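Local atomic coordinates of esterase D (Lactobacillus rhamnosus, PDB entry 3DKR), a protein that probably hydrolyses carboxylic esters, as a member of the alpha/beta hydrolase superfamily. Residues E17-L28 / H87-F98. Sequence-based numbering, arbitrary orientation.
Sequences EYEGTDTGVVLL and HMTAKYAKVFVF
Strands 23-28 and 94-99 run parallel, Thr23 beside Lys94, joined by six backbone hydrogen bonds from Lys94 N to Asp22 O (3.1 Å) through Leu28 N to Phe98 O. On the sheet face of Val25 and Leu27, Val25 CG1 abuts the edge of the Phe98 ring at CD2 (3.6 Å), and Thr23 CG2 meets the edge of Phe96; helix 234-246 also covers these rings. On the other face, Val26 CG2 packs on CG of Met88, at the end of helix 74-89 (3.6 Å), while Val26 and Val97 lie side by side. There the Tyr92 ring spreads over Gly24, whose CA sits 4.0 Å from the ring centroid in a CH-pi contact; Lys91 CB lies over the opposite face. Tyr92 OH accepts from Gly20 N (2.9 Å) and donates to a water that donates to Glu17 OE2 and Tyr18 O. A leucine in place of Tyr92 would probably leave Gly20 N and this water without their shared partner. Polar contacts gather at Glu17: its extended chain, CG anti to the backbone N (chi1 -177°), sets OE1 to accept from His87 NE2 (2.8 Å) and OE2 in a salt bridge with Lys91 NZ (2.7 Å), which approaches from above the carboxylate plane. A second salt bridge joins Lys91 NZ to Glu19 OE1 on its syn lone pair (3.0 Å). Parallel neighbouring strands with helices on both faces are characteristic of the central alpha/beta hydrolase sheet; strand 94-99 leads to the predicted nucleophile, Ser101.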
# COMPACT_ATOMS: atom_id res chain seq x y z
N GLU A 17 -7.38 -1.21 -14.32
CA GLU A 17 -8.64 -1.66 -13.74
C GLU A 17 -9.12 -2.90 -14.43
O GLU A 17 -9.13 -2.98 -15.67
CB GLU A 17 -9.73 -0.59 -13.85
CG GLU A 17 -11.05 -1.01 -13.19
CD GLU A 17 -12.04 0.12 -12.94
OE1 GLU A 17 -11.78 1.28 -13.35
OE2 GLU A 17 -13.09 -0.17 -12.32
N TYR A 18 -9.54 -3.87 -13.63
CA TYR A 18 -10.20 -5.06 -14.12
C TYR A 18 -11.64 -5.04 -13.68
O TYR A 18 -11.95 -4.84 -12.49
CB TYR A 18 -9.56 -6.31 -13.53
CG TYR A 18 -8.10 -6.49 -13.82
CD1 TYR A 18 -7.52 -5.98 -14.97
CD2 TYR A 18 -7.29 -7.20 -12.93
CE1 TYR A 18 -6.15 -6.16 -15.23
CE2 TYR A 18 -5.95 -7.39 -13.18
CZ TYR A 18 -5.38 -6.85 -14.32
OH TYR A 18 -4.02 -7.05 -14.56
N GLU A 19 -12.54 -5.30 -14.63
CA GLU A 19 -13.97 -5.35 -14.31
C GLU A 19 -14.31 -6.63 -13.58
O GLU A 19 -13.76 -7.68 -13.88
CB GLU A 19 -14.81 -5.26 -15.57
CG GLU A 19 -14.53 -4.03 -16.41
CD GLU A 19 -14.60 -2.74 -15.63
OE1 GLU A 19 -15.61 -2.51 -14.90
OE2 GLU A 19 -13.63 -1.94 -15.74
N GLY A 20 -15.22 -6.53 -12.62
CA GLY A 20 -15.75 -7.69 -11.94
C GLY A 20 -17.26 -7.71 -11.96
O GLY A 20 -17.89 -7.16 -12.87
N THR A 21 -17.85 -8.35 -10.95
CA THR A 21 -19.31 -8.45 -10.86
C THR A 21 -19.78 -7.92 -9.50
O THR A 21 -20.21 -6.77 -9.41
CB THR A 21 -19.81 -9.89 -11.15
OG1 THR A 21 -19.11 -10.84 -10.34
CG2 THR A 21 -19.60 -10.24 -12.64
N ASP A 22 -19.67 -8.73 -8.45
CA ASP A 22 -20.21 -8.33 -7.13
C ASP A 22 -19.22 -7.57 -6.25
O ASP A 22 -19.62 -6.68 -5.50
CB ASP A 22 -20.73 -9.54 -6.34
CG ASP A 22 -19.63 -10.52 -6.00
OD1 ASP A 22 -19.16 -11.17 -6.96
OD2 ASP A 22 -19.25 -10.63 -4.80
N THR A 23 -17.95 -7.95 -6.32
CA THR A 23 -16.95 -7.42 -5.39
C THR A 23 -15.76 -6.81 -6.13
O THR A 23 -15.25 -7.39 -7.10
CB THR A 23 -16.44 -8.52 -4.45
OG1 THR A 23 -17.53 -9.00 -3.63
CG2 THR A 23 -15.36 -7.97 -3.53
N GLY A 24 -15.34 -5.64 -5.65
CA GLY A 24 -14.19 -4.94 -6.21
C GLY A 24 -13.16 -4.69 -5.14
O GLY A 24 -13.50 -4.57 -3.95
N VAL A 25 -11.90 -4.57 -5.55
CA VAL A 25 -10.78 -4.40 -4.63
C VAL A 25 -9.91 -3.24 -5.09
O VAL A 25 -9.51 -3.20 -6.25
CB VAL A 25 -9.91 -5.67 -4.57
CG1 VAL A 25 -8.83 -5.51 -3.50
CG2 VAL A 25 -10.77 -6.88 -4.26
N VAL A 26 -9.62 -2.32 -4.17
CA VAL A 26 -8.67 -1.24 -4.42
C VAL A 26 -7.32 -1.66 -3.84
O VAL A 26 -7.23 -2.07 -2.68
CB VAL A 26 -9.12 0.08 -3.76
CG1 VAL A 26 -8.06 1.14 -3.91
CG2 VAL A 26 -10.47 0.55 -4.35
N LEU A 27 -6.27 -1.56 -4.67
CA LEU A 27 -4.90 -1.92 -4.26
C LEU A 27 -4.02 -0.68 -4.35
O LEU A 27 -3.91 -0.08 -5.42
CB LEU A 27 -4.31 -3.02 -5.14
CG LEU A 27 -5.07 -4.35 -5.13
CD1 LEU A 27 -4.47 -5.36 -6.12
CD2 LEU A 27 -5.13 -4.99 -3.74
N LEU A 28 -3.43 -0.30 -3.21
CA LEU A 28 -2.68 0.96 -3.07
C LEU A 28 -1.18 0.66 -2.91
O LEU A 28 -0.76 -0.06 -2.01
CB LEU A 28 -3.21 1.77 -1.89
CG LEU A 28 -4.69 2.10 -2.00
CD1 LEU A 28 -5.18 2.83 -0.75
CD2 LEU A 28 -5.00 2.95 -3.25
N HIS A 87 -14.66 5.45 -6.52
CA HIS A 87 -14.80 4.90 -7.87
C HIS A 87 -15.38 3.48 -7.82
O HIS A 87 -16.24 3.11 -8.62
CB HIS A 87 -13.42 4.88 -8.54
CG HIS A 87 -13.40 4.26 -9.90
ND1 HIS A 87 -13.90 4.89 -11.01
CD2 HIS A 87 -12.91 3.07 -10.32
CE1 HIS A 87 -13.73 4.11 -12.07
NE2 HIS A 87 -13.13 3.00 -11.68
N MET A 88 -14.91 2.71 -6.84
CA MET A 88 -15.24 1.30 -6.73
C MET A 88 -16.53 1.09 -5.93
O MET A 88 -17.34 0.24 -6.31
CB MET A 88 -14.07 0.52 -6.13
CG MET A 88 -12.82 0.50 -7.03
SD MET A 88 -13.09 -0.31 -8.62
CE MET A 88 -12.67 -2.00 -8.21
N THR A 89 -16.74 1.88 -4.88
CA THR A 89 -18.00 1.76 -4.13
C THR A 89 -19.20 2.27 -4.95
O THR A 89 -20.35 2.01 -4.59
CB THR A 89 -17.97 2.48 -2.79
OG1 THR A 89 -17.78 3.89 -3.00
CG2 THR A 89 -16.90 1.91 -1.87
N ALA A 90 -18.97 3.01 -6.03
CA ALA A 90 -20.08 3.38 -6.93
C ALA A 90 -20.59 2.18 -7.76
O ALA A 90 -21.74 2.19 -8.22
CB ALA A 90 -19.65 4.49 -7.85
N LYS A 91 -19.73 1.18 -7.94
CA LYS A 91 -19.92 0.11 -8.93
C LYS A 91 -20.28 -1.24 -8.31
O LYS A 91 -21.11 -1.98 -8.87
CB LYS A 91 -18.62 -0.11 -9.75
CG LYS A 91 -18.18 1.03 -10.58
CD LYS A 91 -16.77 0.81 -11.15
CE LYS A 91 -16.72 -0.29 -12.17
NZ LYS A 91 -15.66 -0.02 -13.20
N TYR A 92 -19.63 -1.60 -7.21
CA TYR A 92 -19.65 -2.97 -6.68
C TYR A 92 -20.45 -3.06 -5.40
O TYR A 92 -20.43 -2.15 -4.60
CB TYR A 92 -18.23 -3.48 -6.42
CG TYR A 92 -17.47 -3.62 -7.70
CD1 TYR A 92 -17.80 -4.62 -8.58
CD2 TYR A 92 -16.49 -2.71 -8.07
CE1 TYR A 92 -17.16 -4.74 -9.80
CE2 TYR A 92 -15.84 -2.84 -9.27
CZ TYR A 92 -16.18 -3.86 -10.13
OH TYR A 92 -15.54 -3.99 -11.35
N ALA A 93 -21.12 -4.19 -5.20
CA ALA A 93 -21.88 -4.41 -3.97
C ALA A 93 -20.96 -4.35 -2.76
O ALA A 93 -21.37 -3.87 -1.71
CB ALA A 93 -22.56 -5.75 -4.00
N LYS A 94 -19.76 -4.93 -2.89
CA LYS A 94 -18.78 -4.95 -1.80
C LYS A 94 -17.42 -4.50 -2.30
O LYS A 94 -17.03 -4.85 -3.42
CB LYS A 94 -18.67 -6.35 -1.20
CG LYS A 94 -19.98 -6.85 -0.58
CD LYS A 94 -19.76 -8.11 0.24
CE LYS A 94 -21.07 -8.69 0.79
NZ LYS A 94 -20.85 -9.87 1.67
N VAL A 95 -16.73 -3.73 -1.47
CA VAL A 95 -15.40 -3.22 -1.82
C VAL A 95 -14.45 -3.47 -0.65
O VAL A 95 -14.80 -3.22 0.50
CB VAL A 95 -15.46 -1.73 -2.16
CG1 VAL A 95 -14.06 -1.12 -2.21
CG2 VAL A 95 -16.19 -1.53 -3.50
N PHE A 96 -13.25 -3.95 -0.99
CA PHE A 96 -12.15 -4.14 -0.07
C PHE A 96 -11.01 -3.20 -0.50
O PHE A 96 -10.87 -2.92 -1.67
CB PHE A 96 -11.65 -5.57 -0.13
CG PHE A 96 -12.66 -6.59 0.35
CD1 PHE A 96 -12.53 -7.16 1.61
CD2 PHE A 96 -13.73 -6.96 -0.44
CE1 PHE A 96 -13.46 -8.10 2.05
CE2 PHE A 96 -14.67 -7.90 0.01
CZ PHE A 96 -14.52 -8.45 1.26
N VAL A 97 -10.22 -2.75 0.46
CA VAL A 97 -9.09 -1.85 0.17
C VAL A 97 -7.85 -2.32 0.91
O VAL A 97 -7.90 -2.48 2.14
CB VAL A 97 -9.42 -0.42 0.61
CG1 VAL A 97 -8.30 0.54 0.21
CG2 VAL A 97 -10.80 -0.02 0.04
N PHE A 98 -6.76 -2.52 0.17
CA PHE A 98 -5.49 -2.99 0.74
C PHE A 98 -4.35 -2.16 0.18
O PHE A 98 -4.45 -1.61 -0.90
CB PHE A 98 -5.19 -4.45 0.36
CG PHE A 98 -6.29 -5.41 0.69
CD1 PHE A 98 -6.40 -5.96 1.97
CD2 PHE A 98 -7.17 -5.84 -0.29
CE1 PHE A 98 -7.39 -6.87 2.27
CE2 PHE A 98 -8.19 -6.73 0.02
CZ PHE A 98 -8.27 -7.26 1.29
O HOH W 1 -13.33 -2.63 -11.42
O HOH W 2 -21.86 -3.97 -10.59